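Local coordinates for MgGH51 (Meripilus giganteus, PDB 6ZPV), which hydrolyses terminal alpha-L-arabinofuranosidic bonds as a fungal family GH51 enzyme, probably releasing arabinose from plant polysaccharides, at residues L275-V289 and H337-G349. Residues are numbered along the deposited sequence; the frame is centred on the assembly and turned at random.
Sequences LQFFEDTGMEPIMAV and HPEPFTLRFVEVG. With SO4 (sulfate ion), chain R.
Met287 N donates to Phe345 O, the first rung of a ladder of backbone hydrogen bonds that illustrates how adjacent parallel strands of a (beta/alpha)8 barrel are joined. Met287 O then accepts from Glu347 N (2.9 Å), Glu347 O from Val289 N, and Val289 O from Gly349 N; the directions of the two short strand segments differ by 29°.

Charge pairing marks the N-terminal end of the strands. Arg344 grips Glu284 side-on: NE gives an almost straight bond (178°) to the syn lone pair of OE2 at 2.8 Å, while NH1 reaches OE1 at 2.9 Å, somewhat tilted, the carboxylate and guanidinium planes nearly coplanar. NH1 and NH2 also hold a sulfate, probably from the crystallisation liquor, and a water links Glu284 OE2, Pro285 O and Arg344 N. A glutamine in place of Glu284 would probably leave the Arg344 guanidinium without a carboxylate facing NE and NH1, an amide NH2 meeting one of these donors. A second polar link ties the helix to the loop: His337 NE2 donates in its ring plane to the syn lone pair of Glu279 OE2 (2.7 Å); the Glu279 chain, with CG anti to the backbone N (chi1 177°), extends to meet it.

Among the apolar contacts, Leu275 CB of the same helix sits over the centre of the Phe341 ring, 3.5 Å from its centroid, a CH-pi contact, and the His337 ring covers the opposite face. Leu343 CD1 touches Pro285 CG and Met287 CB.

Strand 224-227 flanks 284-289 and strand 378-381 flanks 345-348, while helix 306-320 packs on Met287 and Leu343; on the sheet face opposite Met287, Glu347 forms a salt bridge with Arg226 of strand 224-227.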
ATOM      1  N   LEU A 275      -3.346  -0.785  11.419  1.00 10.74           N
ATOM      2  CA  LEU A 275      -3.826   0.237  12.344  1.00 10.85           C
ATOM      3  C   LEU A 275      -2.689   0.950  13.079  1.00 11.44           C
ATOM      4  O   LEU A 275      -2.748   2.189  13.232  1.00 11.98           O
ATOM      5  CB  LEU A 275      -4.807  -0.387  13.352  1.00 11.12           C
ATOM      6  CG  LEU A 275      -6.086  -0.960  12.747  1.00 11.41           C
ATOM      7  CD1 LEU A 275      -6.839  -1.799  13.752  1.00 12.28           C
ATOM      8  CD2 LEU A 275      -6.967   0.155  12.207  1.00 13.01           C
ATOM      9  N   GLN A 276      -1.655   0.212  13.452  1.00 11.04           N
ATOM     10  CA  GLN A 276      -0.498   0.826  14.126  1.00 11.10           C
ATOM     11  C   GLN A 276       0.183   1.810  13.159  1.00 10.98           C
ATOM     12  O   GLN A 276       0.641   2.880  13.595  1.00 11.46           O
ATOM     13  CB  GLN A 276       0.477  -0.242  14.631  1.00 12.08           C
ATOM     14  CG  GLN A 276       1.571   0.335  15.491  1.00 13.68           C
ATOM     15  CD  GLN A 276       1.028   1.053  16.721  1.00 14.27           C
ATOM     16  OE1 GLN A 276       0.429   0.386  17.591  1.00 16.83           O
ATOM     17  NE2 GLN A 276       1.290   2.354  16.862  1.00 15.65           N
ATOM     18  N   PHE A 277       0.293   1.458  11.886  1.00 11.16           N
ATOM     19  CA  PHE A 277       0.901   2.380  10.908  1.00 11.60           C
ATOM     20  C   PHE A 277       0.090   3.665  10.793  1.00 11.15           C
ATOM     21  O   PHE A 277       0.659   4.766  10.702  1.00 11.62           O
ATOM     22  CB  PHE A 277       0.972   1.685   9.547  1.00 11.58           C
ATOM     23  CG  PHE A 277       1.596   2.516   8.460  1.00 11.02           C
ATOM     24  CD1 PHE A 277       2.863   3.064   8.630  1.00 11.52           C
ATOM     25  CD2 PHE A 277       0.969   2.673   7.242  1.00 12.47           C
ATOM     26  CE1 PHE A 277       3.452   3.819   7.634  1.00 11.51           C
ATOM     27  CE2 PHE A 277       1.585   3.396   6.234  1.00 13.36           C
ATOM     28  CZ  PHE A 277       2.821   3.913   6.408  1.00 12.94           C
ATOM     29  N   PHE A 278      -1.244   3.556  10.849  1.00 11.12           N
ATOM     30  CA  PHE A 278      -2.088   4.760  10.806  1.00 11.77           C
ATOM     31  C   PHE A 278      -1.806   5.663  12.027  1.00 12.36           C
ATOM     32  O   PHE A 278      -1.617   6.894  11.874  1.00 13.11           O
ATOM     33  CB  PHE A 278      -3.570   4.395  10.709  1.00 12.29           C
ATOM     34  CG  PHE A 278      -3.915   3.422   9.619  1.00 12.09           C
ATOM     35  CD1 PHE A 278      -3.113   3.247   8.495  1.00 12.24           C
ATOM     36  CD2 PHE A 278      -5.022   2.611   9.740  1.00 11.97           C
ATOM     37  CE1 PHE A 278      -3.420   2.290   7.547  1.00 12.13           C
ATOM     38  CE2 PHE A 278      -5.324   1.652   8.783  1.00 11.84           C
ATOM     39  CZ  PHE A 278      -4.497   1.457   7.721  1.00 12.28           C
ATOM     40  N   GLU A 279      -1.768   5.032  13.202  1.00 12.54           N
ATOM     41  CA  GLU A 279      -1.437   5.759  14.420  1.00 13.30           C
ATOM     42  C   GLU A 279      -0.069   6.422  14.275  1.00 13.55           C
ATOM     43  O   GLU A 279       0.106   7.623  14.651  1.00 14.78           O
ATOM     44  CB  GLU A 279      -1.444   4.818  15.644  1.00 14.77           C
ATOM     45  CG  GLU A 279      -1.041   5.463  16.918  1.00 16.46           C
ATOM     46  CD  GLU A 279      -1.308   4.536  18.075  1.00 17.75           C
ATOM     47  OE1 GLU A 279      -0.301   4.075  18.730  1.00 20.97           O
ATOM     48  OE2 GLU A 279      -2.452   4.194  18.293  1.00 17.37           O
ATOM     49  N   ASP A 280       0.898   5.731  13.698  1.00 12.74           N
ATOM     50  CA  ASP A 280       2.280   6.221  13.585  1.00 13.71           C
ATOM     51  C   ASP A 280       2.453   7.343  12.572  1.00 15.05           C
ATOM     52  O   ASP A 280       3.495   7.986  12.586  1.00 21.23           O
ATOM     53  CB  ASP A 280       3.231   5.065  13.260  1.00 12.96           C
ATOM     54  CG  ASP A 280       3.392   4.058  14.400  1.00 13.71           C
ATOM     55  OD1 ASP A 280       3.015   4.391  15.553  1.00 15.24           O
ATOM     56  OD2 ASP A 280       3.940   2.970  14.121  1.00 13.53           O
ATOM     57  N   THR A 281       1.527   7.523  11.665  1.00 12.53           N
ATOM     58  CA  THR A 281       1.618   8.510  10.582  1.00 13.28           C
ATOM     59  C   THR A 281       0.564   9.599  10.670  1.00 14.07           C
ATOM     60  O   THR A 281       0.576  10.520   9.838  1.00 17.82           O
ATOM     61  CB  THR A 281       1.516   7.798   9.239  1.00 13.74           C
ATOM     62  OG1 THR A 281       0.284   7.114   9.153  1.00 13.76           O
ATOM     63  CG2 THR A 281       2.675   6.896   8.948  1.00 14.60           C
ATOM     64  N   GLY A 282      -0.381   9.493  11.560  1.00 13.50           N
ATOM     65  CA  GLY A 282      -1.543  10.407  11.602  1.00 14.82           C
ATOM     66  C   GLY A 282      -2.563  10.205  10.514  1.00 14.15           C
ATOM     67  O   GLY A 282      -3.433  11.047  10.389  1.00 20.36           O
ATOM     68  N   MET A 283      -2.494   9.112   9.764  1.00 13.48           N
ATOM     69  CA  MET A 283      -3.549   8.795   8.800  1.00 12.46           C
ATOM     70  C   MET A 283      -4.762   8.192   9.509  1.00 11.82           C
ATOM     71  O   MET A 283      -4.586   7.555  10.544  1.00 13.20           O
ATOM     72  CB  MET A 283      -3.068   7.776   7.758  1.00 12.55           C
ATOM     73  CG  MET A 283      -2.016   8.322   6.811  1.00 14.90           C
ATOM     74  SD  MET A 283      -1.591   7.198   5.469  0.95 14.12           S
ATOM     75  CE  MET A 283       0.133   6.904   5.825  1.00 19.24           C
ATOM     76  N   GLU A 284      -5.930   8.350   8.925  1.00 11.08           N
ATOM     77  CA  GLU A 284      -7.099   7.609   9.370  1.00 11.26           C
ATOM     78  C   GLU A 284      -7.499   6.589   8.313  1.00 10.60           C
ATOM     79  O   GLU A 284      -7.262   6.760   7.102  1.00 11.74           O
ATOM     80  CB  GLU A 284      -8.278   8.508   9.680  1.00 12.32           C
ATOM     81  CG  GLU A 284      -8.920   9.204   8.493  1.00 12.34           C
ATOM     82  CD  GLU A 284     -10.058  10.104   8.952  1.00 12.86           C
ATOM     83  OE1 GLU A 284      -9.881  11.346   8.922  1.00 14.56           O
ATOM     84  OE2 GLU A 284     -11.096   9.560   9.375  1.00 13.80           O
ATOM     85  N   PRO A 285      -8.101   5.454   8.728  1.00 10.45           N
ATOM     86  CA  PRO A 285      -8.492   4.435   7.762  1.00 10.81           C
ATOM     87  C   PRO A 285      -9.751   4.781   6.998  1.00 10.64           C
ATOM     88  O   PRO A 285     -10.697   5.326   7.521  1.00 11.63           O
ATOM     89  CB  PRO A 285      -8.744   3.190   8.648  1.00 11.92           C
ATOM     90  CG  PRO A 285      -9.111   3.784   9.977  1.00 11.77           C
ATOM     91  CD  PRO A 285      -8.277   5.025  10.132  1.00 12.05           C
ATOM     92  N   ILE A 286      -9.770   4.273   5.741  1.00 10.90           N
ATOM     93  CA  ILE A 286     -11.028   3.988   5.027  1.00 10.49           C
ATOM     94  C   ILE A 286     -11.014   2.479   4.868  1.00 10.55           C
ATOM     95  O   ILE A 286     -10.307   1.961   3.998  1.00 11.09           O
ATOM     96  CB  ILE A 286     -11.173   4.779   3.741  1.00 10.57           C
ATOM     97  CG1 ILE A 286     -11.170   6.282   3.996  1.00 11.21           C
ATOM     98  CG2 ILE A 286     -12.447   4.317   3.026  1.00 11.40           C
ATOM     99  CD1 ILE A 286     -11.277   7.174   2.785  1.00 12.30           C
ATOM    100  N   MET A 287     -11.685   1.768   5.774  1.00 10.08           N
ATOM    101  CA  MET A 287     -11.542   0.319   5.870  1.00 10.20           C
ATOM    102  C   MET A 287     -12.658  -0.386   5.113  1.00  9.89           C
ATOM    103  O   MET A 287     -13.839  -0.129   5.352  1.00 10.55           O
ATOM    104  CB  MET A 287     -11.552  -0.110   7.325  1.00 10.36           C
ATOM    105  CG  MET A 287     -11.318  -1.600   7.495  1.00 10.35           C
ATOM    106  SD  MET A 287     -11.199  -2.175   9.197  1.00 10.97           S
ATOM    107  CE  MET A 287     -12.903  -1.999   9.691  1.00 11.86           C
ATOM    108  N   ALA A 288     -12.285  -1.286   4.220  1.00  9.96           N
ATOM    109  CA  ALA A 288     -13.254  -2.093   3.484  1.00  9.97           C
ATOM    110  C   ALA A 288     -13.609  -3.363   4.288  1.00  9.72           C
ATOM    111  O   ALA A 288     -12.795  -3.922   5.023  1.00 10.58           O
ATOM    112  CB  ALA A 288     -12.748  -2.470   2.119  1.00 10.53           C
ATOM    113  N   VAL A 289     -14.881  -3.755   4.094  1.00 10.07           N
ATOM    114  CA  VAL A 289     -15.389  -5.053   4.553  1.00 10.12           C
ATOM    115  C   VAL A 289     -15.852  -5.851   3.343  1.00 10.42           C
ATOM    116  O   VAL A 289     -16.447  -5.326   2.407  1.00 11.20           O
ATOM    117  CB  VAL A 289     -16.502  -4.935   5.606  1.00 10.51           C
ATOM    118  CG1 VAL A 289     -15.966  -4.316   6.869  1.00 10.99           C
ATOM    119  CG2 VAL A 289     -17.741  -4.178   5.124  1.00 10.92           C
ATOM    120  N   HIS A 337      -3.064  -2.940  22.652  1.00 15.27           N
ATOM    121  CA  HIS A 337      -3.651  -1.638  22.259  1.00 14.76           C
ATOM    122  C   HIS A 337      -5.084  -1.515  22.745  1.00 15.56           C
ATOM    123  O   HIS A 337      -6.013  -1.456  21.935  1.00 15.07           O
ATOM    124  CB  HIS A 337      -3.533  -1.457  20.731  1.00 14.86           C
ATOM    125  CG  HIS A 337      -3.628  -0.039  20.311  1.00 14.43           C
ATOM    126  ND1 HIS A 337      -4.796   0.704  20.395  1.00 14.35           N
ATOM    127  CD2 HIS A 337      -2.677   0.812  19.818  1.00 15.93           C
ATOM    128  CE1 HIS A 337      -4.567   1.924  19.928  1.00 16.22           C
ATOM    129  NE2 HIS A 337      -3.282   2.017  19.618  1.00 15.53           N
ATOM    130  N   PRO A 338      -5.282  -1.410  24.071  1.00 15.35           N
ATOM    131  CA  PRO A 338      -6.643  -1.302  24.562  1.00 15.32           C
ATOM    132  C   PRO A 338      -7.428  -0.076  24.076  1.00 16.39           C
ATOM    133  O   PRO A 338      -8.657  -0.122  24.045  1.00 16.45           O
ATOM    134  CB  PRO A 338      -6.402  -1.307  26.108  1.00 18.55           C
ATOM    135  CG  PRO A 338      -5.019  -0.808  26.249  1.00 19.13           C
ATOM    136  CD  PRO A 338      -4.259  -1.481  25.130  1.00 16.38           C
ATOM    137  N   GLU A 339      -6.759   1.042  23.792  1.00 16.77           N
ATOM    138  CA  GLU A 339      -7.494   2.226  23.294  1.00 16.39           C
ATOM    139  C   GLU A 339      -8.063   1.884  21.913  1.00 15.11           C
ATOM    140  O   GLU A 339      -7.397   1.235  21.098  1.00 15.55           O
ATOM    141  CB  GLU A 339      -6.564   3.446  23.186  1.00 19.25           C
ATOM    142  CG  GLU A 339      -6.099   3.945  24.530  1.00 22.75           C
ATOM    143  CD  GLU A 339      -7.214   4.326  25.475  1.00 29.05           C
ATOM    144  OE1 GLU A 339      -8.209   4.851  25.012  1.00 30.86           O
ATOM    145  OE2 GLU A 339      -7.043   4.094  26.685  1.00 41.89           O
ATOM    146  N   PRO A 340      -9.263   2.376  21.572  1.00 15.82           N
ATOM    147  CA  PRO A 340      -9.765   2.250  20.208  1.00 14.35           C
ATOM    148  C   PRO A 340      -8.881   3.023  19.240  1.00 14.56           C
ATOM    149  O   PRO A 340      -8.393   4.112  19.592  1.00 17.92           O
ATOM    150  CB  PRO A 340     -11.174   2.781  20.280  1.00 16.34           C
ATOM    151  CG  PRO A 340     -11.081   3.787  21.428  1.00 21.65           C
ATOM    152  CD  PRO A 340     -10.196   3.115  22.467  1.00 19.67           C
ATOM    153  N   PHE A 341      -8.846   2.561  18.019  1.00 13.73           N
ATOM    154  CA  PHE A 341      -8.272   3.342  16.904  1.00 13.60           C
ATOM    155  C   PHE A 341      -9.345   4.249  16.298  1.00 14.87           C
ATOM    156  O   PHE A 341     -10.521   3.978  16.486  1.00 15.97           O
ATOM    157  CB  PHE A 341      -7.705   2.382  15.844  1.00 13.09           C
ATOM    158  CG  PHE A 341      -6.459   1.634  16.249  1.00 13.12           C
ATOM    159  CD1 PHE A 341      -5.198   2.178  16.062  1.00 13.72           C
ATOM    160  CD2 PHE A 341      -6.570   0.356  16.786  1.00 12.83           C
ATOM    161  CE1 PHE A 341      -4.056   1.467  16.378  1.00 13.18           C
ATOM    162  CE2 PHE A 341      -5.422  -0.363  17.079  1.00 13.09           C
ATOM    163  CZ  PHE A 341      -4.189   0.211  16.890  1.00 13.86           C
ATOM    164  N   THR A 342      -8.918   5.246  15.548  1.00 15.69           N
ATOM    165  CA  THR A 342      -9.825   6.085  14.771  1.00 15.51           C
ATOM    166  C   THR A 342     -10.481   5.225  13.661  1.00 13.43           C
ATOM    167  O   THR A 342      -9.740   4.504  12.955  1.00 14.34           O
ATOM    168  CB  THR A 342      -9.060   7.244  14.091  1.00 17.64           C
ATOM    169  OG1 THR A 342      -8.478   8.025  15.124  1.00 22.86           O
ATOM    170  CG2 THR A 342      -9.946   8.070  13.198  1.00 17.23           C
ATOM    171  N   LEU A 343     -11.795   5.372  13.468  1.00 12.60           N
ATOM    172  CA  LEU A 343     -12.450   4.767  12.270  1.00 12.59           C
ATOM    173  C   LEU A 343     -13.742   5.537  12.007  1.00 12.23           C
ATOM    174  O   LEU A 343     -14.699   5.422  12.756  1.00 14.49           O
ATOM    175  CB  LEU A 343     -12.758   3.287  12.471  1.00 13.32           C
ATOM    176  CG  LEU A 343     -13.457   2.608  11.324  1.00 12.55           C
ATOM    177  CD1 LEU A 343     -12.612   2.513  10.075  1.00 13.03           C
ATOM    178  CD2 LEU A 343     -13.948   1.219  11.737  1.00 13.68           C
ATOM    179  N   ARG A 344     -13.772   6.312  10.928  1.00 11.96           N
ATOM    180  CA  ARG A 344     -14.924   7.120  10.556  1.00 12.27           C
ATOM    181  C   ARG A 344     -15.615   6.607   9.306  1.00 11.66           C
ATOM    182  O   ARG A 344     -16.755   7.042   9.048  1.00 12.39           O
ATOM    183  CB  ARG A 344     -14.529   8.594  10.349  1.00 13.37           C
ATOM    184  CG  ARG A 344     -13.920   9.236  11.584  1.00 14.20           C
ATOM    185  CD  ARG A 344     -13.925  10.730  11.505  1.00 15.73           C
ATOM    186  NE  ARG A 344     -13.111  11.259  10.455  1.00 15.26           N
ATOM    187  CZ  ARG A 344     -13.182  12.475   9.889  1.00 16.13           C
ATOM    188  NH1 ARG A 344     -12.311  12.843   8.976  1.00 16.50           N
ATOM    189  NH2 ARG A 344     -14.130  13.315  10.225  1.00 20.23           N
ATOM    190  N   PHE A 345     -14.938   5.793   8.497  1.00 12.05           N
ATOM    191  CA  PHE A 345     -15.390   5.439   7.136  1.00 11.36           C
ATOM    192  C   PHE A 345     -15.174   3.921   6.925  1.00 11.26           C
ATOM    193  O   PHE A 345     -14.063   3.445   7.121  1.00 11.75           O
ATOM    194  CB  PHE A 345     -14.541   6.183   6.101  1.00 11.69           C
ATOM    195  CG  PHE A 345     -14.569   7.685   6.189  1.00 11.94           C
ATOM    196  CD1 PHE A 345     -15.700   8.395   5.858  1.00 13.74           C
ATOM    197  CD2 PHE A 345     -13.492   8.351   6.707  1.00 12.89           C
ATOM    198  CE1 PHE A 345     -15.708   9.775   5.967  1.00 14.71           C
ATOM    199  CE2 PHE A 345     -13.544   9.734   6.877  1.00 14.14           C
ATOM    200  CZ  PHE A 345     -14.635  10.445   6.487  1.00 14.68           C
ATOM    201  N   VAL A 346     -16.218   3.260   6.447  1.00 10.62           N
ATOM    202  CA  VAL A 346     -16.160   1.851   6.079  1.00 10.55           C
ATOM    203  C   VAL A 346     -16.721   1.695   4.673  1.00 10.98           C
ATOM    204  O   VAL A 346     -17.824   2.239   4.383  1.00 11.68           O
ATOM    205  CB  VAL A 346     -16.871   0.917   7.085  1.00 11.27           C
ATOM    206  CG1 VAL A 346     -17.095  -0.466   6.511  1.00 11.29           C
ATOM    207  CG2 VAL A 346     -16.106   0.902   8.395  1.00 11.72           C
ATOM    208  N   GLU A 347     -15.980   0.984   3.823  1.00 10.63           N
ATOM    209  CA  GLU A 347     -16.419   0.747   2.443  1.00 10.31           C
ATOM    210  C   GLU A 347     -17.006  -0.661   2.334  1.00 10.78           C
ATOM    211  O   GLU A 347     -16.410  -1.638   2.821  1.00 10.89           O
ATOM    212  CB  GLU A 347     -15.226   0.959   1.484  1.00 10.70           C
ATOM    213  CG  GLU A 347     -15.603   0.870   0.018  1.00 10.56           C
ATOM    214  CD  GLU A 347     -14.613   1.514  -0.921  1.00 11.10           C
ATOM    215  OE1 GLU A 347     -13.598   2.044  -0.450  1.00 11.07           O
ATOM    216  OE2 GLU A 347     -14.901   1.473  -2.182  1.00 11.39           O
ATOM    217  N   VAL A 348     -18.182  -0.766   1.698  1.00 10.25           N
ATOM    218  CA  VAL A 348     -18.931  -2.036   1.687  1.00 10.89           C
ATOM    219  C   VAL A 348     -18.601  -2.742   0.367  1.00 10.75           C
ATOM    220  O   VAL A 348     -19.211  -2.450  -0.694  1.00 11.18           O
ATOM    221  CB  VAL A 348     -20.421  -1.766   1.905  1.00 10.40           C
ATOM    222  CG1 VAL A 348     -21.223  -3.065   1.849  1.00 11.21           C
ATOM    223  CG2 VAL A 348     -20.624  -1.039   3.222  1.00 12.38           C
ATOM    224  N   GLY A 349     -17.645  -3.669   0.408  1.00 10.02           N
ATOM    225  CA  GLY A 349     -17.236  -4.389  -0.796  1.00 10.47           C
ATOM    226  C   GLY A 349     -16.159  -3.645  -1.587  1.00 10.04           C
ATOM    227  O   GLY A 349     -15.539  -2.698  -1.078  1.00 10.83           O
TER
HETATM  228  S   SO4 R 728     -13.136  16.518   7.934  0.76 18.39           S
HETATM  229  O1  SO4 R 728     -12.221  15.460   7.458  0.75 20.51           O
HETATM  230  O2  SO4 R 728     -13.543  16.394   9.300  0.75 27.22           O
HETATM  231  O3  SO4 R 728     -14.375  16.437   7.069  0.75 25.00           O
HETATM  232  O4  SO4 R 728     -12.487  17.776   7.598  0.75 21.98           O
HETATM  233  O   HOH W   1     -11.329   6.863   9.697  1.00 12.76           O